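PDB 5A3D: DNA repair protein RAD14 from Saccharomyces cerevisiae, which binds specifically to kinked, damaged DNA and is required for the incision step of nucleotide excision repair, its zinc-containing DNA-binding domain being the part described here. Local coordinates for residues L39-E44 and A76-F81; C4-I9 and L23-Q28; E47-T52 and E98-E103. All blocks are in the same frame, centred on the assembly; numbering follows the deposited sequence.

Contact 1. Residues L39-E44 and A76-F81. With nucleotides of chain D.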
loop_
_atom_site.group_PDB
_atom_site.type_symbol
_atom_site.label_atom_id
_atom_site.label_comp_id
_atom_site.label_asym_id
_atom_site.label_seq_id
_atom_site.Cartn_x
_atom_site.Cartn_y
_atom_site.Cartn_z
ATOM N N LEU B 39 21.982 13.805 7.485
ATOM C CA LEU B 39 20.992 13.241 6.548
ATOM C C LEU B 39 20.762 11.791 6.960
ATOM O O LEU B 39 21.680 11.090 7.407
ATOM C CB LEU B 39 21.423 13.384 5.150
ATOM C CG LEU B 39 21.743 14.782 4.621
ATOM C CD1 LEU B 39 22.115 14.707 3.139
ATOM C CD2 LEU B 39 20.569 15.755 4.856
ATOM N N LEU B 40 19.482 11.419 6.960
ATOM C CA LEU B 40 19.031 10.134 7.474
ATOM C C LEU B 40 18.344 9.444 6.319
ATOM O O LEU B 40 17.556 10.039 5.571
ATOM C CB LEU B 40 17.982 10.353 8.548
ATOM C CG LEU B 40 18.416 11.138 9.792
ATOM C CD1 LEU B 40 17.226 11.253 10.733
ATOM C CD2 LEU B 40 19.526 10.365 10.401
ATOM N N THR B 41 18.601 8.173 6.178
ATOM C CA THR B 41 17.854 7.416 5.196
ATOM C C THR B 41 16.421 7.258 5.629
ATOM O O THR B 41 16.026 7.403 6.781
ATOM C CB THR B 41 18.488 6.037 4.970
ATOM O OG1 THR B 41 18.274 5.278 6.160
ATOM C CG2 THR B 41 19.944 6.117 4.651
ATOM N N LYS B 42 15.613 6.846 4.669
ATOM C CA LYS B 42 14.278 6.472 4.917
ATOM C C LYS B 42 14.164 5.366 6.003
ATOM O O LYS B 42 13.428 5.536 6.947
ATOM C CB LYS B 42 13.571 6.123 3.645
ATOM C CG LYS B 42 12.027 6.124 3.881
ATOM C CD LYS B 42 11.351 5.676 2.688
ATOM C CE LYS B 42 9.907 6.031 2.764
ATOM N NZ LYS B 42 9.329 5.492 1.567
ATOM N N THR B 43 15.020 4.356 5.961
ATOM C CA THR B 43 14.992 3.292 6.931
ATOM C C THR B 43 15.352 3.831 8.333
ATOM O O THR B 43 14.696 3.418 9.292
ATOM C CB THR B 43 15.942 2.172 6.475
ATOM O OG1 THR B 43 15.394 1.709 5.215
ATOM C CG2 THR B 43 15.987 0.964 7.485
ATOM N N GLU B 44 16.329 4.727 8.390
ATOM C CA GLU B 44 16.774 5.358 9.665
ATOM C C GLU B 44 15.642 6.186 10.246
ATOM O O GLU B 44 15.510 6.167 11.477
ATOM C CB GLU B 44 18.018 6.270 9.522
ATOM C CG GLU B 44 19.271 5.495 9.244
ATOM C CD GLU B 44 20.530 6.401 9.033
ATOM O OE1 GLU B 44 20.588 7.133 8.083
ATOM O OE2 GLU B 44 21.448 6.341 9.851
ATOM N N ALA B 76 15.229 0.194 -5.488
ATOM C CA ALA B 76 14.544 1.452 -5.171
ATOM C C ALA B 76 15.529 2.572 -4.679
ATOM O O ALA B 76 16.377 2.312 -3.867
ATOM C CB ALA B 76 13.529 1.200 -4.117
ATOM N N ARG B 77 15.414 3.771 -5.223
ATOM C CA ARG B 77 16.286 4.869 -4.865
ATOM C C ARG B 77 16.297 5.146 -3.374
ATOM O O ARG B 77 15.306 5.108 -2.671
ATOM C CB ARG B 77 15.898 6.186 -5.533
ATOM C CG ARG B 77 16.009 6.204 -7.083
ATOM C CD ARG B 77 15.579 7.544 -7.750
ATOM N NE ARG B 77 14.138 7.808 -7.617
ATOM C CZ ARG B 77 13.197 7.347 -8.389
ATOM N NH1 ARG B 77 13.411 6.590 -9.480
ATOM N NH2 ARG B 77 11.956 7.647 -8.065
ATOM N N MET B 78 17.489 5.489 -2.944
ATOM C CA MET B 78 17.693 5.901 -1.567
ATOM C C MET B 78 17.062 7.239 -1.342
ATOM O O MET B 78 17.138 8.130 -2.201
ATOM C CB MET B 78 19.200 5.937 -1.293
ATOM C CG MET B 78 19.524 6.343 0.146
ATOM S SD MET B 78 21.259 6.022 0.624
ATOM C CE MET B 78 22.190 6.977 -0.588
ATOM N N GLN B 79 16.497 7.439 -0.156
ATOM C CA GLN B 79 15.846 8.722 0.228
ATOM C C GLN B 79 16.465 9.278 1.531
ATOM O O GLN B 79 16.538 8.564 2.493
ATOM C CB GLN B 79 14.343 8.551 0.373
ATOM C CG GLN B 79 13.685 8.126 -0.988
ATOM C CD GLN B 79 12.207 7.826 -0.864
ATOM O OE1 GLN B 79 11.642 7.847 0.217
ATOM N NE2 GLN B 79 11.550 7.608 -2.008
ATOM N N LEU B 80 16.941 10.510 1.483
ATOM C CA LEU B 80 17.692 11.148 2.560
ATOM C C LEU B 80 16.845 12.349 3.049
ATOM O O LEU B 80 16.415 13.211 2.280
ATOM C CB LEU B 80 19.073 11.557 2.165
ATOM C CG LEU B 80 19.996 10.402 1.634
ATOM C CD1 LEU B 80 21.284 10.970 1.118
ATOM C CD2 LEU B 80 20.228 9.477 2.785
ATOM N N PHE B 81 16.690 12.374 4.322
ATOM C CA PHE B 81 15.846 13.378 5.064
ATOM C C PHE B 81 16.794 14.131 6.048
ATOM O O PHE B 81 17.750 13.509 6.544
ATOM C CB PHE B 81 14.739 12.709 5.829
ATOM C CG PHE B 81 13.783 11.986 4.966
ATOM C CD1 PHE B 81 14.096 10.711 4.521
ATOM C CD2 PHE B 81 12.574 12.565 4.575
ATOM C CE1 PHE B 81 13.174 9.985 3.762
ATOM C CE2 PHE B 81 11.689 11.826 3.751
ATOM C CZ PHE B 81 12.002 10.538 3.353
ATOM P P DG D 3 16.575 3.948 2.216
ATOM O OP1 DG D 3 16.353 5.360 1.776
ATOM O OP2 DG D 3 16.382 3.576 3.603
ATOM O "O5'" DG D 3 15.663 3.001 1.309
ATOM C "C5'" DG D 3 15.726 3.091 -0.112
ATOM C "C4'" DG D 3 14.522 2.397 -0.715
ATOM O "O4'" DG D 3 14.659 0.958 -0.608
ATOM C "C3'" DG D 3 13.176 2.730 -0.090
ATOM O "O3'" DG D 3 12.401 2.742 -1.282
ATOM C "C2'" DG D 3 12.956 1.583 0.889
ATOM C "C1'" DG D 3 13.635 0.406 0.195
ATOM N N9 DG D 3 14.243 -0.625 1.035
ATOM C C8 DG D 3 14.989 -0.457 2.175
ATOM N N7 DG D 3 15.463 -1.576 2.647
ATOM C C5 DG D 3 14.970 -2.545 1.786
ATOM C C6 DG D 3 15.151 -3.941 1.784
ATOM O O6 DG D 3 15.771 -4.632 2.592
ATOM N N1 DG D 3 14.463 -4.545 0.736
ATOM C C2 DG D 3 13.744 -3.878 -0.224
ATOM N N2 DG D 3 13.194 -4.632 -1.189
ATOM N N3 DG D 3 13.612 -2.569 -0.263
ATOM C C4 DG D 3 14.250 -1.969 0.762
ATOM O "O5'" DG D 1 27.215 1.401 2.734
ATOM C "C5'" DG D 1 26.335 2.448 2.266
ATOM C "C4'" DG D 1 25.642 3.095 3.446
ATOM O "O4'" DG D 1 26.170 4.343 3.965
ATOM C "C3'" DG D 1 24.120 3.094 3.610
ATOM O "O3'" DG D 1 23.682 2.029 4.487
ATOM C "C2'" DG D 1 23.802 4.484 4.149
ATOM C "C1'" DG D 1 25.111 5.278 4.100
ATOM N N9 DG D 1 25.173 6.210 2.979
ATOM C C8 DG D 1 25.376 5.920 1.650
ATOM N N7 DG D 1 25.330 6.975 0.883
ATOM C C5 DG D 1 25.041 8.020 1.751
ATOM C C6 DG D 1 24.866 9.409 1.499
ATOM O O6 DG D 1 24.919 10.010 0.415
ATOM N N1 DG D 1 24.616 10.114 2.672
ATOM C C2 DG D 1 24.527 9.558 3.925
ATOM N N2 DG D 1 24.286 10.409 4.934
ATOM N N3 DG D 1 24.659 8.261 4.172
ATOM C C4 DG D 1 24.932 7.562 3.050
ATOM P P DA D 4 10.862 3.188 -1.232
ATOM O OP1 DA D 4 10.603 4.040 -2.384
ATOM O OP2 DA D 4 10.564 3.615 0.110
ATOM O "O5'" DA D 4 10.088 1.837 -1.554
ATOM C "C5'" DA D 4 10.404 1.219 -2.810
ATOM C "C4'" DA D 4 9.519 0.029 -3.090
ATOM O "O4'" DA D 4 9.967 -1.090 -2.303
ATOM C "C3'" DA D 4 8.038 0.201 -2.767
ATOM O "O3'" DA D 4 7.311 -0.523 -3.759
ATOM C "C2'" DA D 4 7.931 -0.380 -1.366
ATOM C "C1'" DA D 4 8.948 -1.507 -1.400
ATOM N N9 DA D 4 9.619 -1.816 -0.148
ATOM C C8 DA D 4 10.088 -0.924 0.782
ATOM N N7 DA D 4 10.761 -1.480 1.757
ATOM C C5 DA D 4 10.768 -2.827 1.427
ATOM C C6 DA D 4 11.305 -3.947 2.070
ATOM N N6 DA D 4 11.983 -3.876 3.214
ATOM N N1 DA D 4 11.092 -5.159 1.511
ATOM C C2 DA D 4 10.395 -5.225 0.367
ATOM N N3 DA D 4 9.862 -4.236 -0.350
ATOM C C4 DA D 4 10.092 -3.046 0.241
#
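Leu-40 and Phe-81 form an antiparallel hydrogen-bonded pair: Leu-40 N bonds Phe-81 O at 2.7 Å, and Phe-81 N returns one to Leu-40 O. Past the non-hydrogen-bonded pair Thr-41 and Leu-80, both segments turn donors to one phosphate. Gln-79 N meets OP1 of DG3 of chain D at 2.8 Å, almost straight, while Thr-43 holds OP2 twice, through its backbone N and, at 2.7 Å, through OG1. Lys-42 sets CG anti to its backbone N (chi1 -164°), and its long chain extends to the following phosphate, NZ 2.7 Å from OP2 of DA4 of chain D; Asn-57 also bonds this ammonium. Strand 39-41, at the border of the antiparallel sheet, passes into helix 42-49. Thr-41 and Glu-44 make a capping box, Thr-41 OG1 accepting from Glu-44 N and Glu-44 OE1 taking Thr-41 N on its anti lone pair, which fixes the first turn. Threonine's hydroxyl, close to the backbone, suits both cap and phosphate. The phosphate lies at this helix start, whose dipole would probably favour an anion. Gln-79 runs beside Lys-42 with OE1 3.3 Å from Lys-42 CD. Beside them the ring of Phe-81 brings CE1 to 3.9 Å from Lys-42 CB, with Leu-40 O at its edge. On the sheet's other face, Thr-41 CG2 and Leu-80 CD2 meet at 3.9 Å, and Met-78 CE reaches the base of DG1 of chain D, 3.5 Å from N7.

Contact 2. Residues C4-I9 and L23-Q28. With ZN (zinc ion), chain F.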
loop_
_atom_site.group_PDB
_atom_site.type_symbol
_atom_site.label_atom_id
_atom_site.label_comp_id
_atom_site.label_asym_id
_atom_site.label_seq_id
_atom_site.Cartn_x
_atom_site.Cartn_y
_atom_site.Cartn_z
ATOM N N CYS B 4 25.649 32.300 6.764
ATOM C CA CYS B 4 25.224 31.067 7.467
ATOM C C CYS B 4 24.602 31.305 8.834
ATOM O O CYS B 4 25.128 32.042 9.667
ATOM C CB CYS B 4 26.463 30.208 7.639
ATOM S SG CYS B 4 26.187 28.708 8.587
ATOM N N ILE B 5 23.454 30.683 9.072
ATOM C CA ILE B 5 22.703 30.920 10.309
ATOM C C ILE B 5 23.365 30.270 11.532
ATOM O O ILE B 5 22.995 30.532 12.638
ATOM C CB ILE B 5 21.228 30.454 10.151
ATOM C CG1 ILE B 5 21.161 28.946 9.984
ATOM C CG2 ILE B 5 20.636 31.157 8.952
ATOM C CD1 ILE B 5 19.873 28.356 9.398
ATOM N N GLU B 6 24.359 29.404 11.346
ATOM C CA GLU B 6 25.034 28.859 12.509
ATOM C C GLU B 6 26.239 29.718 12.871
ATOM O O GLU B 6 26.365 30.250 14.021
ATOM C CB GLU B 6 25.426 27.419 12.240
ATOM C CG GLU B 6 24.182 26.588 12.155
ATOM C CD GLU B 6 23.551 26.318 13.537
ATOM O OE1 GLU B 6 24.137 26.715 14.595
ATOM O OE2 GLU B 6 22.491 25.720 13.553
ATOM N N CYS B 7 27.145 29.875 11.916
ATOM C CA CYS B 7 28.387 30.520 12.244
ATOM C C CYS B 7 28.333 32.045 12.086
ATOM O O CYS B 7 29.106 32.761 12.711
ATOM C CB CYS B 7 29.536 29.900 11.412
ATOM S SG CYS B 7 29.586 30.150 9.633
ATOM N N HIS B 8 27.471 32.520 11.190
ATOM C CA HIS B 8 27.342 33.968 10.855
ATOM C C HIS B 8 28.522 34.598 10.123
ATOM O O HIS B 8 28.696 35.810 10.160
ATOM C CB HIS B 8 27.063 34.752 12.127
ATOM C CG HIS B 8 25.950 34.165 12.922
ATOM N ND1 HIS B 8 24.649 34.125 12.457
ATOM C CD2 HIS B 8 25.931 33.595 14.155
ATOM C CE1 HIS B 8 23.880 33.549 13.365
ATOM N NE2 HIS B 8 24.630 33.232 14.413
ATOM N N ILE B 9 29.309 33.736 9.508
ATOM C CA ILE B 9 30.565 34.035 8.906
ATOM C C ILE B 9 30.607 33.651 7.454
ATOM O O ILE B 9 30.811 34.503 6.618
ATOM C CB ILE B 9 31.683 33.323 9.655
ATOM C CG1 ILE B 9 31.770 33.923 11.044
ATOM C CG2 ILE B 9 33.040 33.528 8.918
ATOM C CD1 ILE B 9 32.711 33.130 11.918
ATOM N N LEU B 23 18.055 25.455 3.657
ATOM C CA LEU B 23 18.715 25.859 4.924
ATOM C C LEU B 23 19.927 26.662 4.544
ATOM O O LEU B 23 20.751 26.188 3.751
ATOM C CB LEU B 23 19.101 24.620 5.711
ATOM C CG LEU B 23 17.933 23.864 6.360
ATOM C CD1 LEU B 23 18.391 22.524 6.954
ATOM C CD2 LEU B 23 17.306 24.699 7.418
ATOM N N GLN B 24 19.982 27.884 5.018
ATOM C CA GLN B 24 21.166 28.723 4.857
ATOM C C GLN B 24 22.292 28.354 5.850
ATOM O O GLN B 24 22.476 29.066 6.877
ATOM C CB GLN B 24 20.777 30.196 4.994
ATOM C CG GLN B 24 19.913 30.655 3.843
ATOM C CD GLN B 24 20.557 31.859 3.191
ATOM O OE1 GLN B 24 20.375 33.008 3.660
ATOM N NE2 GLN B 24 21.383 31.603 2.127
ATOM N N VAL B 25 22.909 27.205 5.596
ATOM C CA VAL B 25 23.912 26.576 6.502
ATOM C C VAL B 25 25.096 26.121 5.685
ATOM O O VAL B 25 24.916 25.570 4.605
ATOM C CB VAL B 25 23.310 25.363 7.254
ATOM C CG1 VAL B 25 24.358 24.756 8.177
ATOM C CG2 VAL B 25 22.144 25.864 8.063
ATOM N N CYS B 26 26.295 26.495 6.112
ATOM C CA CYS B 26 27.509 26.118 5.403
ATOM C C CYS B 26 27.862 24.654 5.682
ATOM O O CYS B 26 27.416 24.045 6.681
ATOM C CB CYS B 26 28.705 27.054 5.765
ATOM S SG CYS B 26 29.387 26.872 7.358
ATOM N N LYS B 27 28.734 24.112 4.880
ATOM C CA LYS B 27 29.068 22.707 4.969
ATOM C C LYS B 27 29.794 22.422 6.333
ATOM O O LYS B 27 29.573 21.416 6.976
ATOM C CB LYS B 27 29.917 22.264 3.766
ATOM C CG LYS B 27 30.184 20.768 3.881
ATOM C CD LYS B 27 30.082 19.845 2.670
ATOM C CE LYS B 27 30.424 20.349 1.262
ATOM N NZ LYS B 27 30.589 19.155 0.330
ATOM N N GLN B 28 30.655 23.331 6.742
ATOM C CA GLN B 28 31.423 23.116 7.960
ATOM C C GLN B 28 30.470 22.994 9.189
ATOM O O GLN B 28 30.583 22.093 10.022
ATOM C CB GLN B 28 32.497 24.164 8.135
ATOM C CG GLN B 28 33.256 24.118 9.524
ATOM C CD GLN B 28 34.510 24.968 9.570
ATOM O OE1 GLN B 28 34.830 25.702 8.672
ATOM N NE2 GLN B 28 35.218 24.889 10.680
HETATM ZN ZN ZN F . 28.466 28.138 9.061
#
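Cys-4 carries SG anti to its backbone N (chi1 176°), whereas Cys-7 and Cys-26 tuck theirs into the crowded position between N and the carbonyl carbon (68° and 72°), and these settings bring the three sulphurs together on one zinc ion. Cys-4 SG and Cys-7 SG each lie 2.4 Å from the metal, Cys-26 SG 2.3 Å, and Cys-29 supplies the fourth thiolate. Cysteine suits the place because its short side chain delivers a soft, charged ligand close to the backbone. That closeness also lets amides reach the sulphur: Cys-4 SG accepts from Cys-26 N across the contact at 3.3 Å in a fairly straight bond, from Glu-6 N at 3.4 Å, and weakly from Cys-7 N. Such N-H...S bonds would probably draw off some of the thiolate charge, and their pattern is consistent with a zinc knuckle at the Cys-4 to Cys-7 turn. Cys-26 SG does a second job as N-cap of helix 27-32.

Beside the metal the backbones are joined directly. Ile-5 N donates at 2.9 Å, nearly along the C=O axis, to Gln-24 O, the carbonyl of the residue at the centre of an inverse gamma turn. The branched Ile-5 wraps the same carbonyl, CG1 standing 3.4 Å from Gln-24 O, and then crosses Val-25 at about a right angle, with Ile-5 CD1 3.6 Å from Val-25 CG2. This is the closing of a Cys4 zinc finger, whose two CxxC pairs pin a loop to the start of a helix. Helix 34-37 packs alongside: its Tyr-37 touches Leu-23 and Val-25 and, with Lys-36, binds the carboxylate of Glu-6.

Contact 3. Residues E47-T52 and E98-E103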
loop_
_atom_site.group_PDB
_atom_site.type_symbol
_atom_site.label_atom_id
_atom_site.label_comp_id
_atom_site.label_asym_id
_atom_site.label_seq_id
_atom_site.Cartn_x
_atom_site.Cartn_y
_atom_site.Cartn_z
ATOM N N GLU B 47 13.250 3.593 11.809
ATOM C CA GLU B 47 13.917 2.987 12.975
ATOM C C GLU B 47 14.113 3.946 14.142
ATOM O O GLU B 47 13.885 3.562 15.270
ATOM C CB GLU B 47 15.281 2.432 12.553
ATOM C CG GLU B 47 15.249 1.121 11.796
ATOM C CD GLU B 47 16.661 0.725 11.318
ATOM O OE1 GLU B 47 17.564 1.566 11.483
ATOM O OE2 GLU B 47 16.857 -0.365 10.722
ATOM N N ASP B 48 14.549 5.171 13.867
ATOM C CA ASP B 48 14.911 6.145 14.889
ATOM C C ASP B 48 13.730 6.962 15.417
ATOM O O ASP B 48 13.692 7.307 16.599
ATOM C CB ASP B 48 15.957 7.132 14.370
ATOM C CG ASP B 48 17.292 6.473 14.067
ATOM O OD1 ASP B 48 17.442 5.244 14.354
ATOM O OD2 ASP B 48 18.156 7.211 13.463
ATOM N N TYR B 49 12.776 7.284 14.558
ATOM C CA TYR B 49 11.721 8.208 14.929
ATOM C C TYR B 49 10.302 7.638 14.867
ATOM O O TYR B 49 9.312 8.372 15.049
ATOM C CB TYR B 49 11.826 9.482 14.074
ATOM C CG TYR B 49 13.069 10.272 14.396
ATOM C CD1 TYR B 49 13.158 11.033 15.546
ATOM C CD2 TYR B 49 14.149 10.260 13.544
ATOM C CE1 TYR B 49 14.301 11.773 15.825
ATOM C CE2 TYR B 49 15.320 10.955 13.859
ATOM C CZ TYR B 49 15.377 11.738 14.958
ATOM O OH TYR B 49 16.529 12.479 15.282
ATOM N N PHE B 50 10.227 6.369 14.513
ATOM C CA PHE B 50 8.983 5.641 14.350
ATOM C C PHE B 50 8.039 6.306 13.370
ATOM O O PHE B 50 6.830 6.344 13.583
ATOM C CB PHE B 50 8.383 5.379 15.715
ATOM C CG PHE B 50 9.371 4.773 16.678
ATOM C CD1 PHE B 50 9.962 3.550 16.425
ATOM C CD2 PHE B 50 9.727 5.451 17.830
ATOM C CE1 PHE B 50 10.881 2.997 17.298
ATOM C CE2 PHE B 50 10.649 4.914 18.720
ATOM C CZ PHE B 50 11.251 3.685 18.430
ATOM N N LEU B 51 8.585 6.832 12.267
ATOM C CA LEU B 51 7.730 7.495 11.268
ATOM C C LEU B 51 7.317 6.434 10.312
ATOM O O LEU B 51 8.071 5.496 10.090
ATOM C CB LEU B 51 8.431 8.696 10.534
ATOM C CG LEU B 51 8.897 9.776 11.547
ATOM C CD1 LEU B 51 9.439 10.983 10.773
ATOM C CD2 LEU B 51 7.867 10.221 12.574
ATOM N N THR B 52 6.145 6.599 9.708
ATOM C CA THR B 52 5.628 5.578 8.723
ATOM C C THR B 52 5.842 5.903 7.300
ATOM O O THR B 52 6.185 7.030 6.952
ATOM C CB THR B 52 4.113 5.434 8.877
ATOM O OG1 THR B 52 3.499 6.650 8.458
ATOM C CG2 THR B 52 3.790 5.194 10.277
ATOM N N GLU B 98 10.647 13.219 25.088
ATOM C CA GLU B 98 10.159 12.371 26.159
ATOM C C GLU B 98 9.245 11.271 25.605
ATOM O O GLU B 98 9.504 10.071 25.733
ATOM C CB GLU B 98 9.418 13.242 27.201
ATOM C CG GLU B 98 10.297 14.283 27.899
ATOM C CD GLU B 98 10.471 15.673 27.217
ATOM O OE1 GLU B 98 9.938 15.951 26.094
ATOM O OE2 GLU B 98 11.191 16.510 27.862
ATOM N N GLY B 99 8.169 11.698 24.975
ATOM C CA GLY B 99 7.229 10.780 24.362
ATOM C C GLY B 99 7.880 9.798 23.398
ATOM O O GLY B 99 7.541 8.603 23.377
ATOM N N LEU B 100 8.851 10.269 22.630
ATOM C CA LEU B 100 9.543 9.369 21.739
ATOM C C LEU B 100 10.291 8.284 22.483
ATOM O O LEU B 100 10.243 7.122 22.074
ATOM C CB LEU B 100 10.501 10.151 20.833
ATOM C CG LEU B 100 11.435 9.374 19.903
ATOM C CD1 LEU B 100 10.517 8.649 18.946
ATOM C CD2 LEU B 100 12.431 10.342 19.234
ATOM N N ASP B 101 11.000 8.690 23.532
ATOM C CA ASP B 101 11.625 7.798 24.490
ATOM C C ASP B 101 10.616 6.755 25.039
ATOM O O ASP B 101 10.901 5.536 25.045
ATOM C CB ASP B 101 12.172 8.665 25.639
ATOM C CG ASP B 101 13.142 7.934 26.548
ATOM O OD1 ASP B 101 14.211 7.539 26.012
ATOM O OD2 ASP B 101 12.875 7.837 27.808
ATOM N N GLU B 102 9.446 7.249 25.477
ATOM C CA GLU B 102 8.312 6.377 25.852
ATOM C C GLU B 102 8.011 5.306 24.787
ATOM O O GLU B 102 7.869 4.105 25.106
ATOM C CB GLU B 102 7.040 7.202 26.125
ATOM C CG GLU B 102 6.632 7.358 27.590
ATOM C CD GLU B 102 5.304 8.121 27.749
ATOM O OE1 GLU B 102 4.799 8.643 26.700
ATOM O OE2 GLU B 102 4.780 8.224 28.921
ATOM N N GLU B 103 7.935 5.737 23.520
ATOM C CA GLU B 103 7.518 4.826 22.455
ATOM C C GLU B 103 8.611 3.786 22.180
ATOM O O GLU B 103 8.313 2.586 21.965
ATOM C CB GLU B 103 7.104 5.625 21.214
ATOM C CG GLU B 103 6.588 4.807 20.022
ATOM C CD GLU B 103 5.260 4.073 20.223
ATOM O OE1 GLU B 103 4.442 4.419 21.111
ATOM O OE2 GLU B 103 5.016 3.123 19.454
#
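Leu-100, projecting from helix 96-113, sets its two methyls against two aromatic rings, one at the last turn of helix 42-49 and one just beyond it: CD1 goes to Phe-50 and CD2 to Tyr-49. CG is anti to the backbone N (chi1 174°), and from it the two methyls reach the other segment. Leu-100 CD1 lies 3.5 Å from Phe-50 CD2, the closest approach here, and 3.7 Å from Phe-50 CE2, the two side chains crossing obliquely. The other methyl, Leu-100 CD2, comes within 3.8 Å of Tyr-49 CD1, so a branched leucine serves both rings where an unbranched chain would have one tip to offer.

Phe-50 is the first residue beyond the helix to depart from helical angles; it has a positive phi (56°), and its side chain points toward helix 96-113. One turn further along that helix, Glu-103 adds the aliphatic part of its chain, CG standing 3.9 Å from Phe-50 CD2. Its carboxylate plane is turned 73° from the ring, and its charge is met by a salt bridge to Arg-107; glutamate can thus line an apolar ring with its methylenes while its polar end is paired elsewhere. An alanine in place of Phe-50 would probably leave Leu-100 CD1 and Glu-103 CG without their ring partner and open a gap between the end of helix 42-49 and helix 96-113.

The packing is apolar and lies at the surface. Helix 83-94 completes it: Trp-94 touches both Phe-50 and Glu-103 and donates to Tyr-49 O, Lys-93 binds Phe-50 O, and Val-86 and Ala-90 pack on Tyr-49, so the end of helix 42-49 is joined to both C-terminal helices.

Contact 1 is the buried one, contact 2 is partly buried, and contact 3 lies at the surface. Their chemistry follows their places: backbone bonds and phosphate-binding donors in the sheet at the DNA, thiolates on a metal in the zinc finger, and apolar packing between helices. Contacts 1 and 3 share helix 42-49, contact 1 holding its start and contact 3 its end, and they touch directly, Leu-40 CD1 lying 3.7 Å from Tyr-49 CE2. Contact 2 is closed in sequence before contact 1 opens and touches neither of the others. It sits across the chain's centre from contact 3, their centres about 29 Å apart.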